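PDB 1ZB1: BRO1 protein from Saccharomyces cerevisiae, which sorts cargo proteins into the intralumenal vesicles of multivesicular bodies and recruits the deubiquitinase DOA4 to endosomes, its Bro1 domain being the part described here. Local coordinates for residues Tyr9-Leu13 with Lys243-Val248; Lys14-Glu19 with Thr98-Tyr104; Leu73-Ser77 with Trp349-Leu353. Numbering follows the deposited sequence.

Interaction 1. Residues Tyr9-Leu13 with Lys243-Val248; sequences YLFDL and KWKTTV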
loop_
_atom_site.group_PDB
_atom_site.type_symbol
_atom_site.label_atom_id
_atom_site.label_comp_id
_atom_site.label_asym_id
_atom_site.label_seq_id
_atom_site.Cartn_x
_atom_site.Cartn_y
_atom_site.Cartn_z
ATOM N N TYR A 9 -6.601 -2.913 -11.351
ATOM C CA TYR A 9 -5.956 -4.161 -10.966
ATOM C C TYR A 9 -5.169 -3.910 -9.674
ATOM O O TYR A 9 -4.121 -3.263 -9.703
ATOM C CB TYR A 9 -4.994 -4.608 -12.066
ATOM C CG TYR A 9 -4.374 -5.963 -11.826
ATOM C CD1 TYR A 9 -4.930 -7.111 -12.385
ATOM C CD2 TYR A 9 -3.235 -6.100 -11.031
ATOM C CE1 TYR A 9 -4.368 -8.369 -12.161
ATOM C CE2 TYR A 9 -2.663 -7.354 -10.801
ATOM C CZ TYR A 9 -3.236 -8.481 -11.371
ATOM O OH TYR A 9 -2.679 -9.718 -11.163
ATOM N N LEU A 10 -5.671 -4.417 -8.554
ATOM C CA LEU A 10 -5.009 -4.227 -7.264
ATOM C C LEU A 10 -4.341 -5.504 -6.750
ATOM O O LEU A 10 -4.934 -6.586 -6.795
ATOM C CB LEU A 10 -6.023 -3.733 -6.224
ATOM C CG LEU A 10 -6.738 -2.421 -6.572
ATOM C CD1 LEU A 10 -7.733 -2.075 -5.474
ATOM C CD2 LEU A 10 -5.721 -1.306 -6.745
ATOM N N PHE A 11 -3.108 -5.374 -6.269
ATOM C CA PHE A 11 -2.369 -6.516 -5.737
ATOM C C PHE A 11 -3.010 -6.979 -4.434
ATOM O O PHE A 11 -3.426 -6.163 -3.611
ATOM C CB PHE A 11 -0.899 -6.149 -5.476
ATOM C CG PHE A 11 -0.096 -5.891 -6.725
ATOM C CD1 PHE A 11 -0.515 -6.378 -7.961
ATOM C CD2 PHE A 11 1.104 -5.182 -6.655
ATOM C CE1 PHE A 11 0.246 -6.163 -9.115
ATOM C CE2 PHE A 11 1.875 -4.960 -7.800
ATOM C CZ PHE A 11 1.441 -5.454 -9.035
ATOM N N ASP A 12 -3.085 -8.291 -4.249
ATOM C CA ASP A 12 -3.686 -8.852 -3.042
ATOM C C ASP A 12 -2.589 -9.147 -2.017
ATOM O O ASP A 12 -1.833 -10.112 -2.169
ATOM C CB ASP A 12 -4.439 -10.136 -3.391
ATOM C CG ASP A 12 -5.497 -10.484 -2.369
ATOM O OD1 ASP A 12 -6.491 -9.728 -2.263
ATOM O OD2 ASP A 12 -5.336 -11.509 -1.667
ATOM N N LEU A 13 -2.495 -8.313 -0.985
ATOM C CA LEU A 13 -1.479 -8.501 0.049
ATOM C C LEU A 13 -1.909 -9.571 1.062
ATOM O O LEU A 13 -3.102 -9.839 1.235
ATOM C CB LEU A 13 -1.187 -7.168 0.755
ATOM C CG LEU A 13 -0.716 -6.028 -0.166
ATOM C CD1 LEU A 13 -0.337 -4.812 0.661
ATOM C CD2 LEU A 13 0.478 -6.479 -0.989
ATOM N N LYS A 243 4.069 -12.829 -9.689
ATOM C CA LYS A 243 3.227 -12.170 -10.690
ATOM C C LYS A 243 3.299 -10.640 -10.690
ATOM O O LYS A 243 3.067 -10.009 -11.721
ATOM C CB LYS A 243 1.766 -12.580 -10.494
ATOM C CG LYS A 243 1.460 -14.022 -10.843
ATOM C CD LYS A 243 0.045 -14.394 -10.415
ATOM C CE LYS A 243 -0.987 -13.433 -10.987
ATOM N NZ LYS A 243 -2.368 -13.763 -10.538
ATOM N N TRP A 244 3.616 -10.046 -9.542
ATOM C CA TRP A 244 3.678 -8.589 -9.431
ATOM C C TRP A 244 4.733 -7.914 -10.298
ATOM O O TRP A 244 4.517 -6.808 -10.806
ATOM C CB TRP A 244 3.914 -8.166 -7.974
ATOM C CG TRP A 244 2.831 -8.566 -7.023
ATOM C CD1 TRP A 244 1.582 -9.024 -7.337
ATOM C CD2 TRP A 244 2.888 -8.501 -5.594
ATOM N NE1 TRP A 244 0.857 -9.245 -6.189
ATOM C CE2 TRP A 244 1.635 -8.932 -5.104
ATOM C CE3 TRP A 244 3.877 -8.120 -4.677
ATOM C CZ2 TRP A 244 1.341 -8.992 -3.739
ATOM C CZ3 TRP A 244 3.588 -8.179 -3.317
ATOM C CH2 TRP A 244 2.328 -8.613 -2.861
ATOM N N LYS A 245 5.878 -8.563 -10.464
ATOM C CA LYS A 245 6.957 -7.972 -11.242
ATOM C C LYS A 245 6.555 -7.563 -12.662
ATOM O O LYS A 245 6.823 -6.440 -13.090
ATOM C CB LYS A 245 8.144 -8.937 -11.298
ATOM C CG LYS A 245 9.444 -8.294 -11.750
ATOM C CD LYS A 245 10.595 -9.285 -11.693
ATOM C CE LYS A 245 11.919 -8.604 -11.978
ATOM N NZ LYS A 245 11.895 -7.928 -13.303
ATOM N N THR A 246 5.905 -8.465 -13.389
ATOM C CA THR A 246 5.514 -8.165 -14.761
ATOM C C THR A 246 4.447 -7.080 -14.860
ATOM O O THR A 246 4.470 -6.263 -15.777
ATOM C CB THR A 246 5.021 -9.434 -15.494
ATOM O OG1 THR A 246 3.848 -9.945 -14.849
ATOM C CG2 THR A 246 6.101 -10.505 -15.468
ATOM N N THR A 247 3.521 -7.061 -13.908
ATOM C CA THR A 247 2.454 -6.063 -13.923
ATOM C C THR A 247 2.954 -4.652 -13.595
ATOM O O THR A 247 2.458 -3.666 -14.140
ATOM C CB THR A 247 1.329 -6.477 -12.958
ATOM O OG1 THR A 247 0.718 -7.674 -13.452
ATOM C CG2 THR A 247 0.275 -5.387 -12.844
ATOM N N VAL A 248 3.942 -4.558 -12.713
ATOM C CA VAL A 248 4.508 -3.267 -12.350
ATOM C C VAL A 248 5.211 -2.685 -13.578
ATOM O O VAL A 248 5.082 -1.496 -13.887
ATOM C CB VAL A 248 5.516 -3.419 -11.179
ATOM C CG1 VAL A 248 6.379 -2.169 -11.057
ATOM C CG2 VAL A 248 4.758 -3.657 -9.872
HETATM O O HOH W 1 0.086 -9.224 -11.551
HETATM O O HOH W 2 -4.037 -11.787 -11.700
HETATM O O HOH W 3 -1.857 -10.108 -6.130
#

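Interaction 2. Residues Lys14-Glu19 with Thr98-Tyr104; sequences KLKDTE and TWYDAEY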
loop_
_atom_site.group_PDB
_atom_site.type_symbol
_atom_site.label_atom_id
_atom_site.label_comp_id
_atom_site.label_asym_id
_atom_site.label_seq_id
_atom_site.Cartn_x
_atom_site.Cartn_y
_atom_site.Cartn_z
ATOM N N LYS A 14 -0.935 -10.184 1.728
ATOM C CA LYS A 14 -1.226 -11.249 2.687
ATOM C C LYS A 14 -1.033 -10.862 4.140
ATOM O O LYS A 14 -0.105 -10.127 4.479
ATOM C CB LYS A 14 -0.353 -12.470 2.380
ATOM C CG LYS A 14 -0.590 -13.055 0.994
ATOM C CD LYS A 14 -2.011 -13.576 0.872
ATOM C CE LYS A 14 -2.260 -14.208 -0.487
ATOM N NZ LYS A 14 -3.658 -14.703 -0.622
ATOM N N LEU A 15 -1.915 -11.375 4.994
ATOM C CA LEU A 15 -1.853 -11.122 6.435
ATOM C C LEU A 15 -0.857 -12.081 7.081
ATOM O O LEU A 15 -0.535 -13.134 6.515
ATOM C CB LEU A 15 -3.219 -11.374 7.085
ATOM C CG LEU A 15 -4.399 -10.464 6.764
ATOM C CD1 LEU A 15 -5.701 -11.055 7.373
ATOM C CD2 LEU A 15 -4.114 -9.073 7.331
ATOM N N LYS A 16 -0.362 -11.714 8.259
ATOM C CA LYS A 16 0.535 -12.591 9.002
ATOM C C LYS A 16 -0.336 -13.311 10.035
ATOM O O LYS A 16 -1.119 -12.673 10.733
ATOM C CB LYS A 16 1.626 -11.784 9.722
ATOM C CG LYS A 16 2.610 -11.060 8.782
ATOM C CD LYS A 16 3.531 -10.111 9.558
ATOM C CE LYS A 16 4.408 -10.855 10.562
ATOM N NZ LYS A 16 5.139 -11.995 9.917
ATOM N N ASP A 17 -0.221 -14.634 10.122
ATOM C CA ASP A 17 -1.008 -15.382 11.094
ATOM C C ASP A 17 -0.289 -15.359 12.444
ATOM O O ASP A 17 0.903 -15.073 12.511
ATOM C CB ASP A 17 -1.205 -16.837 10.646
ATOM C CG ASP A 17 -2.017 -16.954 9.368
ATOM O OD1 ASP A 17 -2.861 -16.069 9.116
ATOM O OD2 ASP A 17 -1.825 -17.934 8.617
ATOM N N THR A 18 -1.023 -15.651 13.512
ATOM C CA THR A 18 -0.453 -15.673 14.857
ATOM C C THR A 18 -1.089 -16.792 15.664
ATOM O O THR A 18 -2.199 -17.234 15.364
ATOM C CB THR A 18 -0.705 -14.346 15.608
ATOM O OG1 THR A 18 -0.065 -14.387 16.889
ATOM C CG2 THR A 18 -2.219 -14.128 15.829
ATOM N N GLU A 19 -0.395 -17.253 16.694
ATOM C CA GLU A 19 -0.948 -18.302 17.533
ATOM C C GLU A 19 -1.787 -17.677 18.636
ATOM O O GLU A 19 -1.509 -16.564 19.083
ATOM C CB GLU A 19 0.170 -19.153 18.147
ATOM C CG GLU A 19 0.901 -19.992 17.111
ATOM C CD GLU A 19 1.784 -21.056 17.719
ATOM O OE1 GLU A 19 2.278 -21.909 16.947
ATOM O OE2 GLU A 19 1.985 -21.043 18.956
ATOM N N THR A 98 3.726 -14.995 19.266
ATOM C CA THR A 98 4.146 -15.879 18.182
ATOM C C THR A 98 3.510 -15.545 16.832
ATOM O O THR A 98 2.289 -15.662 16.658
ATOM C CB THR A 98 3.826 -17.352 18.564
ATOM O OG1 THR A 98 4.475 -17.667 19.806
ATOM C CG2 THR A 98 4.298 -18.323 17.481
ATOM N N TRP A 99 4.343 -15.136 15.875
ATOM C CA TRP A 99 3.862 -14.770 14.537
ATOM C C TRP A 99 4.497 -15.526 13.374
ATOM O O TRP A 99 5.701 -15.795 13.371
ATOM C CB TRP A 99 4.054 -13.267 14.289
ATOM C CG TRP A 99 3.216 -12.399 15.179
ATOM C CD1 TRP A 99 3.488 -12.036 16.464
ATOM C CD2 TRP A 99 1.946 -11.822 14.857
ATOM N NE1 TRP A 99 2.462 -11.264 16.968
ATOM C CE2 TRP A 99 1.503 -11.119 16.000
ATOM C CE3 TRP A 99 1.136 -11.829 13.711
ATOM C CZ2 TRP A 99 0.286 -10.429 16.033
ATOM C CZ3 TRP A 99 -0.082 -11.137 13.746
ATOM C CH2 TRP A 99 -0.490 -10.449 14.901
ATOM N N TYR A 100 3.671 -15.841 12.379
ATOM C CA TYR A 100 4.111 -16.540 11.174
ATOM C C TYR A 100 4.380 -15.544 10.046
ATOM O O TYR A 100 3.750 -14.488 9.970
ATOM C CB TYR A 100 3.027 -17.513 10.682
ATOM C CG TYR A 100 2.785 -18.731 11.547
ATOM C CD1 TYR A 100 2.025 -18.651 12.717
ATOM C CD2 TYR A 100 3.294 -19.978 11.174
ATOM C CE1 TYR A 100 1.773 -19.790 13.493
ATOM C CE2 TYR A 100 3.052 -21.118 11.941
ATOM C CZ TYR A 100 2.292 -21.019 13.091
ATOM O OH TYR A 100 2.042 -22.151 13.825
ATOM N N ASP A 101 5.308 -15.880 9.159
ATOM C CA ASP A 101 5.590 -15.013 8.023
ATOM C C ASP A 101 4.393 -15.099 7.062
ATOM O O ASP A 101 3.774 -16.160 6.937
ATOM C CB ASP A 101 6.844 -15.479 7.275
ATOM C CG ASP A 101 8.133 -15.099 7.979
ATOM O OD1 ASP A 101 8.086 -14.344 8.971
ATOM O OD2 ASP A 101 9.197 -15.553 7.518
ATOM N N ALA A 102 4.077 -13.995 6.388
ATOM C CA ALA A 102 2.971 -13.983 5.429
ATOM C C ALA A 102 3.223 -15.050 4.364
ATOM O O ALA A 102 4.356 -15.233 3.913
ATOM C CB ALA A 102 2.845 -12.601 4.773
ATOM N N GLU A 103 2.169 -15.752 3.960
ATOM C CA GLU A 103 2.305 -16.816 2.969
ATOM C C GLU A 103 1.917 -16.406 1.551
ATOM O O GLU A 103 0.737 -16.357 1.215
ATOM C CB GLU A 103 1.474 -18.029 3.398
ATOM C CG GLU A 103 2.009 -18.712 4.641
ATOM C CD GLU A 103 1.160 -19.887 5.097
ATOM O OE1 GLU A 103 1.648 -20.664 5.943
ATOM O OE2 GLU A 103 0.013 -20.030 4.622
ATOM N N TYR A 104 2.912 -16.109 0.719
ATOM C CA TYR A 104 2.636 -15.725 -0.662
ATOM C C TYR A 104 2.742 -16.944 -1.570
ATOM O O TYR A 104 1.737 -17.544 -1.953
ATOM C CB TYR A 104 3.623 -14.659 -1.149
ATOM C CG TYR A 104 3.603 -13.362 -0.375
ATOM C CD1 TYR A 104 4.545 -13.113 0.614
ATOM C CD2 TYR A 104 2.650 -12.375 -0.644
ATOM C CE1 TYR A 104 4.550 -11.919 1.318
ATOM C CE2 TYR A 104 2.643 -11.169 0.060
ATOM C CZ TYR A 104 3.600 -10.952 1.040
ATOM O OH TYR A 104 3.626 -9.771 1.744
HETATM O O HOH W 4 1.501 -8.685 2.761
HETATM O O HOH W 5 -0.250 -15.474 5.250
HETATM O O HOH W 6 6.868 -13.892 11.338
HETATM O O HOH W 7 1.119 -16.166 7.963
HETATM O O HOH W 8 0.668 -19.107 8.187
HETATM O O HOH W 9 0.966 -15.661 19.952
#

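Interaction 3. Residues Leu73-Ser77 with Trp349-Leu353; sequences LKYYS and WEKIL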
loop_
_atom_site.group_PDB
_atom_site.type_symbol
_atom_site.label_atom_id
_atom_site.label_comp_id
_atom_site.label_asym_id
_atom_site.label_seq_id
_atom_site.Cartn_x
_atom_site.Cartn_y
_atom_site.Cartn_z
ATOM N N LEU A 73 -6.675 -1.701 15.450
ATOM C CA LEU A 73 -6.294 -0.347 15.863
ATOM C C LEU A 73 -6.445 -0.221 17.381
ATOM O O LEU A 73 -5.614 0.399 18.044
ATOM C CB LEU A 73 -7.172 0.714 15.185
ATOM C CG LEU A 73 -6.842 1.388 13.846
ATOM C CD1 LEU A 73 -5.382 1.233 13.498
ATOM C CD2 LEU A 73 -7.737 0.829 12.755
ATOM N N LYS A 74 -7.512 -0.803 17.929
ATOM C CA LYS A 74 -7.733 -0.756 19.373
ATOM C C LYS A 74 -6.682 -1.582 20.116
ATOM O O LYS A 74 -6.182 -1.176 21.178
ATOM C CB LYS A 74 -9.143 -1.262 19.716
ATOM C CG LYS A 74 -10.240 -0.302 19.260
ATOM C CD LYS A 74 -11.635 -0.755 19.684
ATOM C CE LYS A 74 -12.665 0.336 19.358
ATOM N NZ LYS A 74 -14.070 -0.064 19.649
ATOM N N TYR A 75 -6.339 -2.738 19.562
ATOM C CA TYR A 75 -5.329 -3.579 20.200
ATOM C C TYR A 75 -3.959 -2.891 20.130
ATOM O O TYR A 75 -3.189 -2.960 21.084
ATOM C CB TYR A 75 -5.269 -4.965 19.540
ATOM C CG TYR A 75 -4.330 -5.929 20.246
ATOM C CD1 TYR A 75 -4.477 -6.200 21.607
ATOM C CD2 TYR A 75 -3.269 -6.536 19.563
ATOM C CE1 TYR A 75 -3.586 -7.041 22.278
ATOM C CE2 TYR A 75 -2.373 -7.389 20.228
ATOM C CZ TYR A 75 -2.539 -7.628 21.583
ATOM O OH TYR A 75 -1.645 -8.423 22.264
ATOM N N TYR A 76 -3.648 -2.233 19.012
ATOM C CA TYR A 76 -2.359 -1.537 18.901
ATOM C C TYR A 76 -2.315 -0.439 19.967
ATOM O O TYR A 76 -1.286 -0.243 20.631
ATOM C CB TYR A 76 -2.173 -0.900 17.514
ATOM C CG TYR A 76 -0.745 -0.421 17.248
ATOM C CD1 TYR A 76 0.177 -1.243 16.599
ATOM C CD2 TYR A 76 -0.313 0.834 17.681
ATOM C CE1 TYR A 76 1.500 -0.830 16.385
ATOM C CE2 TYR A 76 1.010 1.262 17.479
ATOM C CZ TYR A 76 1.909 0.425 16.830
ATOM O OH TYR A 76 3.212 0.840 16.615
ATOM N N SER A 77 -3.430 0.269 20.144
ATOM C CA SER A 77 -3.489 1.331 21.148
ATOM C C SER A 77 -3.129 0.771 22.516
ATOM O O SER A 77 -2.373 1.388 23.263
ATOM C CB SER A 77 -4.881 1.975 21.208
ATOM O OG SER A 77 -5.155 2.703 20.021
ATOM N N TRP A 349 1.175 8.022 10.666
ATOM C CA TRP A 349 0.611 6.850 11.340
ATOM C C TRP A 349 0.072 7.357 12.671
ATOM O O TRP A 349 -0.977 6.918 13.139
ATOM C CB TRP A 349 1.690 5.780 11.592
ATOM C CG TRP A 349 1.356 4.782 12.706
ATOM C CD1 TRP A 349 2.131 4.482 13.794
ATOM C CD2 TRP A 349 0.166 3.981 12.834
ATOM N NE1 TRP A 349 1.499 3.551 14.595
ATOM C CE2 TRP A 349 0.294 3.228 14.029
ATOM C CE3 TRP A 349 -0.998 3.830 12.060
ATOM C CZ2 TRP A 349 -0.696 2.336 14.467
ATOM C CZ3 TRP A 349 -1.986 2.939 12.500
ATOM C CH2 TRP A 349 -1.825 2.207 13.692
ATOM N N GLU A 350 0.802 8.299 13.268
ATOM C CA GLU A 350 0.414 8.893 14.543
ATOM C C GLU A 350 -1.006 9.463 14.500
ATOM O O GLU A 350 -1.779 9.291 15.444
ATOM C CB GLU A 350 1.396 10.002 14.942
ATOM C CG GLU A 350 2.798 9.525 15.336
ATOM C CD GLU A 350 3.709 9.242 14.144
ATOM O OE1 GLU A 350 4.926 9.052 14.366
ATOM O OE2 GLU A 350 3.222 9.207 12.993
ATOM N N LYS A 351 -1.342 10.139 13.404
ATOM C CA LYS A 351 -2.668 10.728 13.243
ATOM C C LYS A 351 -3.747 9.680 12.970
ATOM O O LYS A 351 -4.907 9.868 13.328
ATOM C CB LYS A 351 -2.653 11.767 12.116
ATOM C CG LYS A 351 -1.804 12.991 12.434
ATOM C CD LYS A 351 -1.878 14.032 11.325
ATOM C CE LYS A 351 -1.022 15.255 11.652
ATOM N NZ LYS A 351 -1.155 16.325 10.621
ATOM N N ILE A 352 -3.368 8.580 12.326
ATOM C CA ILE A 352 -4.321 7.512 12.041
ATOM C C ILE A 352 -4.680 6.801 13.350
ATOM O O ILE A 352 -5.837 6.457 13.593
ATOM C CB ILE A 352 -3.720 6.478 11.053
ATOM C CG1 ILE A 352 -3.670 7.068 9.639
ATOM C CG2 ILE A 352 -4.538 5.190 11.077
ATOM C CD1 ILE A 352 -2.929 6.195 8.629
ATOM N N LEU A 353 -3.678 6.603 14.200
ATOM C CA LEU A 353 -3.868 5.910 15.472
ATOM C C LEU A 353 -4.545 6.745 16.558
ATOM O O LEU A 353 -5.358 6.243 17.339
ATOM C CB LEU A 353 -2.509 5.424 15.983
ATOM C CG LEU A 353 -2.428 4.752 17.357
ATOM C CD1 LEU A 353 -3.212 3.447 17.341
ATOM C CD2 LEU A 353 -0.969 4.487 17.703
HETATM O O HOH W 10 3.653 3.462 17.239
#

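Interaction 1. Residues Tyr9-Leu13 with Lys243-Val248
Phe-11 and Trp-244 dominate this contact between the extended N-terminal segment Tyr-9 to Leu-13 of the Bro1 domain and a turn of helix 242-269. Both side chains adopt chi1 near -60° (m), and with the segments so placed the Phe-11 ring lies flat on the five-membered ring of Trp-244, centroids 3.8 Å apart and planes 13° from parallel. Each CB also sits over the other's ring, so the stack includes CH-pi contacts. Leu-13, in the m,t rotamer, brings CD2 to 3.4 Å from CH2 of Trp-244, and CG2 of Thr-247 and CG2 of Val-248 each lie 3.8 Å from the edge of Phe-11, at CE1 and CE2. Tyr-9, chi1 t, carries its hydroxyl to two waters: water 1 bridges to Lys-243 O and Thr-247 OG1, water 2 to Lys-243 NZ. Water 3 joins Asp-12 N to Trp-244 NE1. Direct contact is thus mainly aromatic and apolar, while polar groups meet through water, which satisfies the indole NH without disturbing the stack.

Interaction 2. Residues Lys14-Glu19 with Thr98-Tyr104
A short antiparallel strand-like pairing lays the N-terminal segment of the Bro1 domain along strand 97-100, one strand of a two-stranded antiparallel sheet in an otherwise helical fold. The segments run 155° apart, and Thr-18 and Trp-99 form a single beta bridge with CA atoms 4.4 Å apart. Flanking it, Tyr-100 N donates to Asp-17 O (2.9 Å) and Glu-19 N to Thr-98 O (3.1 Å). Thr-98 O also accepts from Thr-18 OG1 at 2.7 Å, a hydroxyl that Arg-56 engages as well. Beyond the bridge, waters take over: water 7 links Asp-17 N to Asp-101 O, and water 5 links Leu-15 O to Glu-103 N. Lysine suits position 16 because its long chain curls, chi3 and chi4 both p, to bring NZ to 2.9 Å from Tyr-100 O; the buried charge has a long salt bridge to Asp-101, whose OD1 is held mainly by Ser-171, and a second acidic partner in Asp-173. Small Ala-102 is consistent with the 4.5 Å between its CA and that of Lys-16. Trp-99 packs on helix 118-139, hydrogen-bonds Glu-121 and makes a CH-pi contact with Thr-18, whose CB stands 3.6 Å from the centroid of the six-membered ring of Trp-99.

Interaction 3. Residues Leu73-Ser77 with Trp349-Leu353
Helix segments 73-77 and 349-353 cross at -106°, with their axes 11.6 Å apart at closest approach. That separation is wide for a helix pair, and large side chains fill it; the nearest CA atoms, those of Leu-73 and Leu-353, are 6.7 Å apart. The CA-to-CB bond of Trp-349 is directed toward segment 73-77, and with chi1 t its indole edge meets the face of Tyr-76, also t, in a T-shaped (edge-to-face) pair, ring centroids 5.1 Å apart and planes at 88°. In the predominantly helical Bro1 domain, whose sequence family belongs to the TPR clan, this contact brings the start of helix 349-371, the last helix modelled, against helix 65-86. Helix 118-139 lies against both, its Leu-126 touching Tyr-76 and Trp-349. Leu-73 CD1 packs on the indole edge, 3.7 Å from CH2 of Trp-349, and Leu-353 CD2 approaches Tyr-76 CD2 at 3.7 Å. Ser-77 is small enough to admit Leu-353, whose CD1 lies 3.4 Å from Ser-77 OG; this hydroxyl donates to Leu-73 O within its own helix, a common way to bury serine. Water 10 hydrogen-bonds Tyr-76 OH at 2.7 Å and accepts a weak bond from Trp-349 NE1 at 3.4 Å.

Interactions 1 and 2 share one N-terminal run, residues 9-19, which lies first on helix 242-269 and then along strand 97-100; they touch where Trp-244 CH2 meets Tyr-104 CE2 at 3.9 Å. Interaction 3 does not touch either, its nearest atoms being about 6 Å from interaction 2 and about 14 Å from interaction 1, yet helix 118-139 borders all three. Interactions 1 and 3 are buried and rely on aromatic rings, stacked face to face in the first and T-shaped in the third. Interaction 2, only partly buried, depends instead on direct hydrogen bonds and charge, adding side-chain bonds to its backbone pairing; water bridges occur in all three. Interaction 3 alone is helix on helix.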